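Local coordinates for protein MAR1 Ribonuclease (Caenorhabditis elegans, PDB 2B34) that is probably a hydrolase of the isochorismatase family, described as a ribonuclease, at residues 38-42 with 183-189; 101-107 with 127-132; 109-113 with 143-147. All coordinates share one frame. Residue numbers count along the deposited sequence, not the author numbering.

Interaction 1: 38-42 with 183-189; sequences TTSRR and LILTSAP
Residues 38-42 form a turn and a half of the longer helix 33-49, with Arg42 N bonded to Thr38 O at 3.3 Å. Opposite, residues 183-189 leave helix 177-183: Ile184 (phi/psi -116/19) and Leu185 (-59/-43) turn the chain, and Thr186 to Pro189 run extended, psi 138 to 149. Two CA pairs fix the register, Thr39 with Ala188 at 6.1 Å and Arg42 with Leu183 at 5.9 Å. Arg42 (chi1 m, chi2 and chi3 t) stretches its guanidinium into the bend. Arg42 NH1 donates to Thr186 O at 2.9 Å; Arg42 NH2 adds weak bonds to Thr186 O (3.2 Å) and Thr186 OG1 (3.1 Å). In the parallel alpha/beta fold of the isochorismatase family, this clasps the C-terminal segment onto a helix flanking the sheet. Leu183 O lies over one guanidinium face, 3.5 Å from Arg42 CZ; Arg42 NE and NH1, equally near, are badly angled for bonding. Ala188 CA and Pro189 CD cover the other face. Thr39 OG1 bonds Glu35 O one helical turn back and also a water at 2.6 Å; that water donates to Pro189 O at 2.7 Å. Carbonyls of Ile184 and Leu185 accept from Arg139 of the second subunit.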
loop_
_atom_site.group_PDB
_atom_site.type_symbol
_atom_site.label_atom_id
_atom_site.label_comp_id
_atom_site.label_asym_id
_atom_site.label_seq_id
_atom_site.Cartn_x
_atom_site.Cartn_y
_atom_site.Cartn_z
ATOM N N THR A 38 7.457 -19.579 -17.282
ATOM C CA THR A 38 6.806 -19.123 -18.511
ATOM C C THR A 38 6.950 -17.612 -18.693
ATOM O O THR A 38 7.303 -17.137 -19.774
ATOM C CB THR A 38 5.307 -19.523 -18.551
ATOM O OG1 THR A 38 5.200 -20.949 -18.533
ATOM C CG2 THR A 38 4.631 -19.004 -19.811
ATOM N N THR A 39 6.687 -16.865 -17.626
ATOM C CA THR A 39 6.721 -15.406 -17.680
ATOM C C THR A 39 8.157 -14.868 -17.745
ATOM O O THR A 39 8.422 -13.920 -18.482
ATOM C CB THR A 39 5.928 -14.790 -16.510
ATOM O OG1 THR A 39 4.603 -15.326 -16.520
ATOM C CG2 THR A 39 5.836 -13.283 -16.645
ATOM N N SER A 40 9.073 -15.478 -16.993
ATOM C CA SER A 40 10.497 -15.130 -17.097
ATOM C C SER A 40 11.027 -15.380 -18.512
ATOM O O SER A 40 11.844 -14.608 -19.008
ATOM C CB SER A 40 11.348 -15.877 -16.062
ATOM O OG SER A 40 10.984 -15.513 -14.736
ATOM N N ARG A 41 10.555 -16.447 -19.161
ATOM C CA ARG A 41 10.929 -16.727 -20.560
ATOM C C ARG A 41 10.467 -15.620 -21.516
ATOM O O ARG A 41 11.158 -15.309 -22.488
ATOM C CB ARG A 41 10.422 -18.111 -21.000
ATOM C CG ARG A 41 10.725 -18.513 -22.464
ATOM C CD ARG A 41 12.226 -18.531 -22.818
ATOM N NE ARG A 41 12.415 -18.624 -24.268
ATOM C CZ ARG A 41 12.514 -19.763 -24.951
ATOM N NH1 ARG A 41 12.465 -20.931 -24.324
ATOM N NH2 ARG A 41 12.663 -19.737 -26.270
ATOM N N ARG A 42 9.312 -15.016 -21.230
ATOM C CA ARG A 42 8.808 -13.881 -22.020
ATOM C C ARG A 42 9.751 -12.681 -21.986
ATOM O O ARG A 42 9.990 -12.045 -23.020
ATOM C CB ARG A 42 7.410 -13.456 -21.555
ATOM C CG ARG A 42 6.325 -14.445 -21.901
ATOM C CD ARG A 42 5.003 -14.082 -21.248
ATOM N NE ARG A 42 3.950 -15.030 -21.612
ATOM C CZ ARG A 42 2.664 -14.718 -21.731
ATOM N NH1 ARG A 42 2.250 -13.472 -21.531
ATOM N NH2 ARG A 42 1.790 -15.651 -22.065
ATOM N N LEU A 183 4.877 -12.420 -27.969
ATOM C CA LEU A 183 5.160 -12.879 -26.605
ATOM C C LEU A 183 4.033 -12.565 -25.620
ATOM O O LEU A 183 3.917 -13.219 -24.582
ATOM C CB LEU A 183 6.471 -12.271 -26.084
ATOM C CG LEU A 183 7.690 -12.165 -27.011
ATOM C CD1 LEU A 183 8.772 -11.319 -26.359
ATOM C CD2 LEU A 183 8.235 -13.541 -27.403
ATOM N N ILE A 184 3.214 -11.566 -25.952
ATOM C CA ILE A 184 2.145 -11.097 -25.060
ATOM C C ILE A 184 0.731 -11.297 -25.625
ATOM O O ILE A 184 -0.230 -10.672 -25.153
ATOM C CB ILE A 184 2.340 -9.610 -24.651
ATOM C CG1 ILE A 184 2.337 -8.698 -25.886
ATOM C CG2 ILE A 184 3.622 -9.431 -23.824
ATOM C CD1 ILE A 184 1.645 -7.388 -25.668
ATOM N N LEU A 185 0.603 -12.178 -26.620
ATOM C CA LEU A 185 -0.692 -12.463 -27.248
ATOM C C LEU A 185 -1.714 -12.972 -26.234
ATOM O O LEU A 185 -2.874 -12.561 -26.248
ATOM C CB LEU A 185 -0.530 -13.466 -28.397
ATOM C CG LEU A 185 -1.751 -13.753 -29.277
ATOM C CD1 LEU A 185 -2.046 -12.578 -30.202
ATOM C CD2 LEU A 185 -1.530 -15.030 -30.083
ATOM N N THR A 186 -1.273 -13.870 -25.362
ATOM C CA THR A 186 -2.073 -14.293 -24.225
ATOM C C THR A 186 -1.528 -13.614 -22.968
ATOM O O THR A 186 -0.329 -13.327 -22.880
ATOM C CB THR A 186 -2.067 -15.835 -24.049
ATOM O OG1 THR A 186 -0.756 -16.278 -23.679
ATOM C CG2 THR A 186 -2.488 -16.531 -25.346
ATOM N N SER A 187 -2.412 -13.346 -22.009
ATOM C CA SER A 187 -2.006 -12.770 -20.728
ATOM C C SER A 187 -1.079 -13.725 -19.984
ATOM O O SER A 187 -1.279 -14.941 -20.007
ATOM C CB SER A 187 -3.229 -12.456 -19.859
ATOM O OG SER A 187 -4.052 -11.479 -20.470
ATOM N N ALA A 188 -0.066 -13.163 -19.327
ATOM C CA ALA A 188 0.838 -13.942 -18.485
ATOM C C ALA A 188 0.024 -14.757 -17.486
ATOM O O ALA A 188 -1.005 -14.286 -17.009
ATOM C CB ALA A 188 1.810 -13.024 -17.765
ATOM N N PRO A 189 0.463 -15.995 -17.189
ATOM C CA PRO A 189 -0.264 -16.823 -16.232
ATOM C C PRO A 189 -0.432 -16.135 -14.876
ATOM O O PRO A 189 0.508 -15.507 -14.374
ATOM C CB PRO A 189 0.626 -18.062 -16.096
ATOM C CG PRO A 189 1.392 -18.117 -17.371
ATOM C CD PRO A 189 1.643 -16.695 -17.732
HETATM O O HOH W 1 3.174 -15.582 -14.400
#

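Interaction 2: 101-107 with 127-132; sequences VQNVILV and LNVHVV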
loop_
_atom_site.group_PDB
_atom_site.type_symbol
_atom_site.label_atom_id
_atom_site.label_comp_id
_atom_site.label_asym_id
_atom_site.label_seq_id
_atom_site.Cartn_x
_atom_site.Cartn_y
_atom_site.Cartn_z
ATOM N N VAL A 101 24.222 0.854 -17.647
ATOM C CA VAL A 101 22.760 1.004 -17.606
ATOM C C VAL A 101 22.260 1.879 -16.451
ATOM O O VAL A 101 22.987 2.134 -15.491
ATOM C CB VAL A 101 22.025 -0.375 -17.593
ATOM C CG1 VAL A 101 22.292 -1.138 -18.881
ATOM C CG2 VAL A 101 22.414 -1.205 -16.368
ATOM N N GLN A 102 21.016 2.339 -16.569
ATOM C CA GLN A 102 20.358 3.121 -15.519
ATOM C C GLN A 102 19.191 2.341 -14.916
ATOM O O GLN A 102 18.702 2.677 -13.838
ATOM C CB GLN A 102 19.875 4.472 -16.074
ATOM C CG GLN A 102 21.016 5.398 -16.506
ATOM C CD GLN A 102 20.565 6.560 -17.386
ATOM O OE1 GLN A 102 19.671 6.423 -18.229
ATOM N NE2 GLN A 102 21.208 7.712 -17.207
ATOM N N ASN A 103 18.763 1.291 -15.620
ATOM C CA ASN A 103 17.616 0.483 -15.224
ATOM C C ASN A 103 17.903 -1.023 -15.218
ATOM O O ASN A 103 18.527 -1.552 -16.144
ATOM C CB ASN A 103 16.437 0.774 -16.153
ATOM C CG ASN A 103 16.039 2.243 -16.154
ATOM O OD1 ASN A 103 15.447 2.741 -15.196
ATOM N ND2 ASN A 103 16.363 2.941 -17.237
ATOM N N VAL A 104 17.451 -1.708 -14.171
ATOM C CA VAL A 104 17.505 -3.165 -14.133
ATOM C C VAL A 104 16.098 -3.749 -14.018
ATOM O O VAL A 104 15.332 -3.397 -13.124
ATOM C CB VAL A 104 18.425 -3.714 -13.004
ATOM C CG1 VAL A 104 18.291 -5.231 -12.876
ATOM C CG2 VAL A 104 19.879 -3.348 -13.264
ATOM N N ILE A 105 15.777 -4.630 -14.955
ATOM C CA ILE A 105 14.549 -5.406 -14.923
ATOM C C ILE A 105 14.895 -6.721 -14.234
ATOM O O ILE A 105 15.837 -7.408 -14.632
ATOM C CB ILE A 105 14.002 -5.639 -16.349
ATOM C CG1 ILE A 105 13.848 -4.295 -17.083
ATOM C CG2 ILE A 105 12.683 -6.419 -16.305
ATOM C CD1 ILE A 105 13.673 -4.401 -18.591
ATOM N N LEU A 106 14.151 -7.052 -13.183
ATOM C CA LEU A 106 14.507 -8.179 -12.329
ATOM C C LEU A 106 13.433 -9.263 -12.293
ATOM O O LEU A 106 12.267 -8.995 -11.981
ATOM C CB LEU A 106 14.839 -7.684 -10.910
ATOM C CG LEU A 106 15.398 -8.614 -9.825
ATOM C CD1 LEU A 106 16.571 -9.471 -10.303
ATOM C CD2 LEU A 106 15.824 -7.783 -8.622
ATOM N N VAL A 107 13.842 -10.481 -12.642
ATOM C CA VAL A 107 13.004 -11.671 -12.502
ATOM C C VAL A 107 13.744 -12.714 -11.664
ATOM O O VAL A 107 14.964 -12.646 -11.513
ATOM C CB VAL A 107 12.584 -12.281 -13.877
ATOM C CG1 VAL A 107 11.840 -11.258 -14.724
ATOM C CG2 VAL A 107 13.790 -12.850 -14.643
ATOM N N LEU A 127 20.738 2.802 -9.340
ATOM C CA LEU A 127 20.007 2.220 -10.463
ATOM C C LEU A 127 18.518 2.168 -10.149
ATOM O O LEU A 127 18.130 2.042 -8.988
ATOM C CB LEU A 127 20.527 0.809 -10.758
ATOM C CG LEU A 127 21.895 0.690 -11.433
ATOM C CD1 LEU A 127 22.758 -0.342 -10.735
ATOM C CD2 LEU A 127 21.743 0.362 -12.913
ATOM N N ASN A 128 17.685 2.280 -11.180
ATOM C CA ASN A 128 16.258 2.024 -11.029
ATOM C C ASN A 128 15.997 0.528 -11.182
ATOM O O ASN A 128 16.540 -0.115 -12.087
ATOM C CB ASN A 128 15.438 2.811 -12.053
ATOM C CG ASN A 128 15.762 4.304 -12.058
ATOM O OD1 ASN A 128 15.980 4.898 -13.121
ATOM N ND2 ASN A 128 15.790 4.915 -10.879
ATOM N N VAL A 129 15.183 -0.025 -10.284
ATOM C CA VAL A 129 14.867 -1.458 -10.296
ATOM C C VAL A 129 13.401 -1.682 -10.639
ATOM O O VAL A 129 12.506 -1.202 -9.937
ATOM C CB VAL A 129 15.197 -2.143 -8.941
ATOM C CG1 VAL A 129 14.935 -3.643 -9.011
ATOM C CG2 VAL A 129 16.637 -1.878 -8.542
ATOM N N HIS A 130 13.174 -2.416 -11.726
ATOM C CA HIS A 130 11.836 -2.801 -12.157
ATOM C C HIS A 130 11.610 -4.277 -11.847
ATOM O O HIS A 130 12.120 -5.163 -12.542
ATOM C CB HIS A 130 11.650 -2.488 -13.642
ATOM C CG HIS A 130 11.810 -1.033 -13.969
ATOM N ND1 HIS A 130 12.997 -0.354 -13.782
ATOM C CD2 HIS A 130 10.931 -0.126 -14.456
ATOM C CE1 HIS A 130 12.841 0.909 -14.140
ATOM N NE2 HIS A 130 11.597 1.071 -14.556
ATOM N N VAL A 131 10.863 -4.520 -10.772
ATOM C CA VAL A 131 10.577 -5.864 -10.290
ATOM C C VAL A 131 9.345 -6.406 -11.003
ATOM O O VAL A 131 8.242 -5.867 -10.856
ATOM C CB VAL A 131 10.365 -5.895 -8.742
ATOM C CG1 VAL A 131 10.067 -7.307 -8.259
ATOM C CG2 VAL A 131 11.589 -5.336 -8.013
ATOM N N VAL A 132 9.542 -7.469 -11.777
ATOM C CA VAL A 132 8.456 -8.094 -12.530
ATOM C C VAL A 132 7.739 -9.082 -11.617
ATOM O O VAL A 132 8.172 -10.228 -11.463
ATOM C CB VAL A 132 8.977 -8.812 -13.792
ATOM C CG1 VAL A 132 7.820 -9.229 -14.681
ATOM C CG2 VAL A 132 9.938 -7.914 -14.556
#
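Leu127 packs its CD2 methyl 3.9 Å from Val101 CG2, just ahead of the neighbouring strand, and 4.2 Å from Val104 CG2 within it; its chi2 of 133° lies between rotamer wells. From there strands 103-107 and 128-132 run parallel, their axes 4.7 Å apart and inclined by 21°, the ordinary twist of such a sheet. The register rests on five backbone bonds: Asn128 N to Gln102 O (2.9 Å), Val104 N to Asn128 O (2.8 Å), His130 N to Val104 O (2.8 Å), Leu106 N to His130 O (2.8 Å) and Val132 N to Leu106 O (3.1 Å). All have angles of 165° or more, close to linear. On one face, Asn103 OD1 meets the edge of the His130 imidazole, 3.4 Å from His130 CE1; His130 ND1 is buried without a modelled partner. Further along, Ile105 CG2 and Val107 CG1 approach Val132 CG2 at 3.6 and 3.9 Å. The strands are the two arms of a beta-alpha-beta unit whose helix, 114-124, covers the face of Val104, Leu106 and Val129. Leu43 of helix 33-49 packs on Ile105, Val107 and Val132, while strand 15-20 hydrogen-bonds to the other edge of strand 103-109.

Interaction 3: 109-113 with 143-147; sequences IEAHV and DRHFA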
loop_
_atom_site.group_PDB
_atom_site.type_symbol
_atom_site.label_atom_id
_atom_site.label_comp_id
_atom_site.label_asym_id
_atom_site.label_seq_id
_atom_site.Cartn_x
_atom_site.Cartn_y
_atom_site.Cartn_z
ATOM N N ILE A 109 13.961 -15.749 -8.222
ATOM C CA ILE A 109 13.425 -16.345 -7.000
ATOM C C ILE A 109 14.190 -16.179 -5.709
ATOM O O ILE A 109 15.372 -15.823 -5.699
ATOM C CB ILE A 109 13.053 -17.832 -7.167
ATOM C CG1 ILE A 109 14.192 -18.604 -7.836
ATOM C CG2 ILE A 109 11.704 -17.964 -7.892
ATOM C CD1 ILE A 109 14.017 -20.081 -7.788
ATOM N N GLU A 110 13.496 -16.563 -4.638
ATOM C CA GLU A 110 13.618 -15.977 -3.322
ATOM C C GLU A 110 13.394 -14.470 -3.490
ATOM O O GLU A 110 14.328 -13.662 -3.476
ATOM C CB GLU A 110 14.923 -16.366 -2.598
ATOM C CG GLU A 110 16.206 -16.227 -3.410
ATOM C CD GLU A 110 17.417 -16.808 -2.736
ATOM O OE1 GLU A 110 17.253 -17.754 -1.936
ATOM O OE2 GLU A 110 18.541 -16.329 -3.020
ATOM N N ALA A 111 12.121 -14.131 -3.698
ATOM C CA ALA A 111 11.653 -12.751 -3.765
ATOM C C ALA A 111 12.124 -11.964 -2.545
ATOM O O ALA A 111 12.492 -10.802 -2.655
ATOM C CB ALA A 111 10.128 -12.710 -3.863
ATOM N N HIS A 112 12.133 -12.628 -1.392
ATOM C CA HIS A 112 12.489 -12.009 -0.116
ATOM C C HIS A 112 13.949 -12.247 0.265
ATOM O O HIS A 112 14.374 -11.878 1.364
ATOM C CB HIS A 112 11.572 -12.554 0.978
ATOM C CG HIS A 112 11.764 -14.012 1.247
ATOM N ND1 HIS A 112 11.532 -14.983 0.295
ATOM C CD2 HIS A 112 12.180 -14.666 2.358
ATOM C CE1 HIS A 112 11.792 -16.171 0.811
ATOM N NE2 HIS A 112 12.187 -16.005 2.061
ATOM N N VAL A 113 14.711 -12.877 -0.629
ATOM C CA VAL A 113 16.137 -13.137 -0.391
ATOM C C VAL A 113 17.010 -12.596 -1.541
ATOM O O VAL A 113 17.393 -11.432 -1.484
ATOM C CB VAL A 113 16.425 -14.629 -0.038
ATOM C CG1 VAL A 113 17.841 -14.802 0.475
ATOM C CG2 VAL A 113 15.437 -15.142 1.004
ATOM N N ASP A 143 6.066 -14.489 2.508
ATOM C CA ASP A 143 7.410 -14.012 2.166
ATOM C C ASP A 143 7.415 -13.187 0.876
ATOM O O ASP A 143 8.000 -12.105 0.833
ATOM C CB ASP A 143 8.389 -15.191 2.054
ATOM C CG ASP A 143 8.891 -15.665 3.411
ATOM O OD1 ASP A 143 8.830 -14.882 4.384
ATOM O OD2 ASP A 143 9.351 -16.823 3.508
ATOM N N ARG A 144 6.755 -13.712 -0.157
ATOM C CA ARG A 144 6.622 -13.051 -1.459
ATOM C C ARG A 144 5.846 -11.733 -1.345
ATOM O O ARG A 144 6.270 -10.705 -1.885
ATOM C CB ARG A 144 5.909 -13.986 -2.445
ATOM C CG ARG A 144 5.843 -13.478 -3.890
ATOM C CD ARG A 144 4.883 -14.315 -4.728
ATOM N NE ARG A 144 4.827 -13.859 -6.119
ATOM C CZ ARG A 144 3.858 -14.159 -6.978
ATOM N NH1 ARG A 144 2.826 -14.907 -6.598
ATOM N NH2 ARG A 144 3.908 -13.691 -8.220
ATOM N N HIS A 145 4.712 -11.783 -0.647
ATOM C CA HIS A 145 3.841 -10.621 -0.462
ATOM C C HIS A 145 4.609 -9.444 0.127
ATOM O O HIS A 145 4.576 -8.336 -0.409
ATOM C CB HIS A 145 2.656 -10.985 0.443
ATOM C CG HIS A 145 1.593 -9.929 0.512
ATOM N ND1 HIS A 145 1.538 -8.993 1.525
ATOM C CD2 HIS A 145 0.537 -9.670 -0.294
ATOM C CE1 HIS A 145 0.499 -8.198 1.333
ATOM N NE2 HIS A 145 -0.125 -8.587 0.235
ATOM N N PHE A 146 5.313 -9.695 1.225
ATOM C CA PHE A 146 6.035 -8.634 1.903
ATOM C C PHE A 146 7.371 -8.306 1.259
ATOM O O PHE A 146 7.900 -7.223 1.476
ATOM C CB PHE A 146 6.158 -8.929 3.401
ATOM C CG PHE A 146 4.872 -8.720 4.144
ATOM C CD1 PHE A 146 4.531 -7.454 4.621
ATOM C CD2 PHE A 146 3.977 -9.772 4.326
ATOM C CE1 PHE A 146 3.324 -7.241 5.286
ATOM C CE2 PHE A 146 2.768 -9.573 4.993
ATOM C CZ PHE A 146 2.444 -8.304 5.477
ATOM N N ALA A 147 7.902 -9.231 0.455
ATOM C CA ALA A 147 9.076 -8.942 -0.368
ATOM C C ALA A 147 8.775 -7.741 -1.248
ATOM O O ALA A 147 9.556 -6.796 -1.291
ATOM C CB ALA A 147 9.455 -10.134 -1.220
#
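Apolar packing brings the backbones together here. A type I turn from Glu110 to Val113, closed by Val113 N to Glu110 O at 3.0 Å, presses against one turn of helix 141-154. Ala111 CB lies 3.8 Å from Ala147 CB and 4.3 Å from Arg144 CA. Ala147 CB, 3.4 Å from Ala111 O and 3.9 Å from His112 CB, is small enough to let the CA atoms of His112 and Ala147 approach to 4.6 Å. The second kind is CH-pi: Asp143 CB sits 3.6 Å from the centroid of the His112 ring, 8° off its normal, over the face. Asp143 OD2 is 3.3 Å from His112 NE2 but above the ring, at an angle too poor for a hydrogen bond. His112 instead bonds Ser138 through ND1 and Glu162 of the third subunit through NE2, while Asp143 OD1 bonds Thr160 of that subunit. The turn leads into helix 114-124, whose first residue, Cys114, sits where the cysteine hydrolases of this family carry their nucleophile and has been seen in a disulfide with Cys20. Apolar packing and CH-pi thus join turn and helix, while both place polar atoms at the interface with the third subunit.

Interaction 2 is the central one, its middle 8 Å from the centre of the chain, and backbone hydrogen bonds between sheet strands define it. Interactions 1 and 3 both lie about 13 Å out and rely on side chains: a guanidinium donating to a loop carbonyl and a water bridge in interaction 1, methyl packing and a CH-pi contact in interaction 3. Interaction 1 is partly exposed and interaction 3 fully buried, and each adjoins a different neighbouring subunit, whereas interaction 2 touches none. Segment 101-107 runs almost directly into 109-113, and helix 141-154 follows strand 128-137. Helix 33-49 links interaction 1 to the sheet, with Ser40 OG 3.7 Å from Val107 CB.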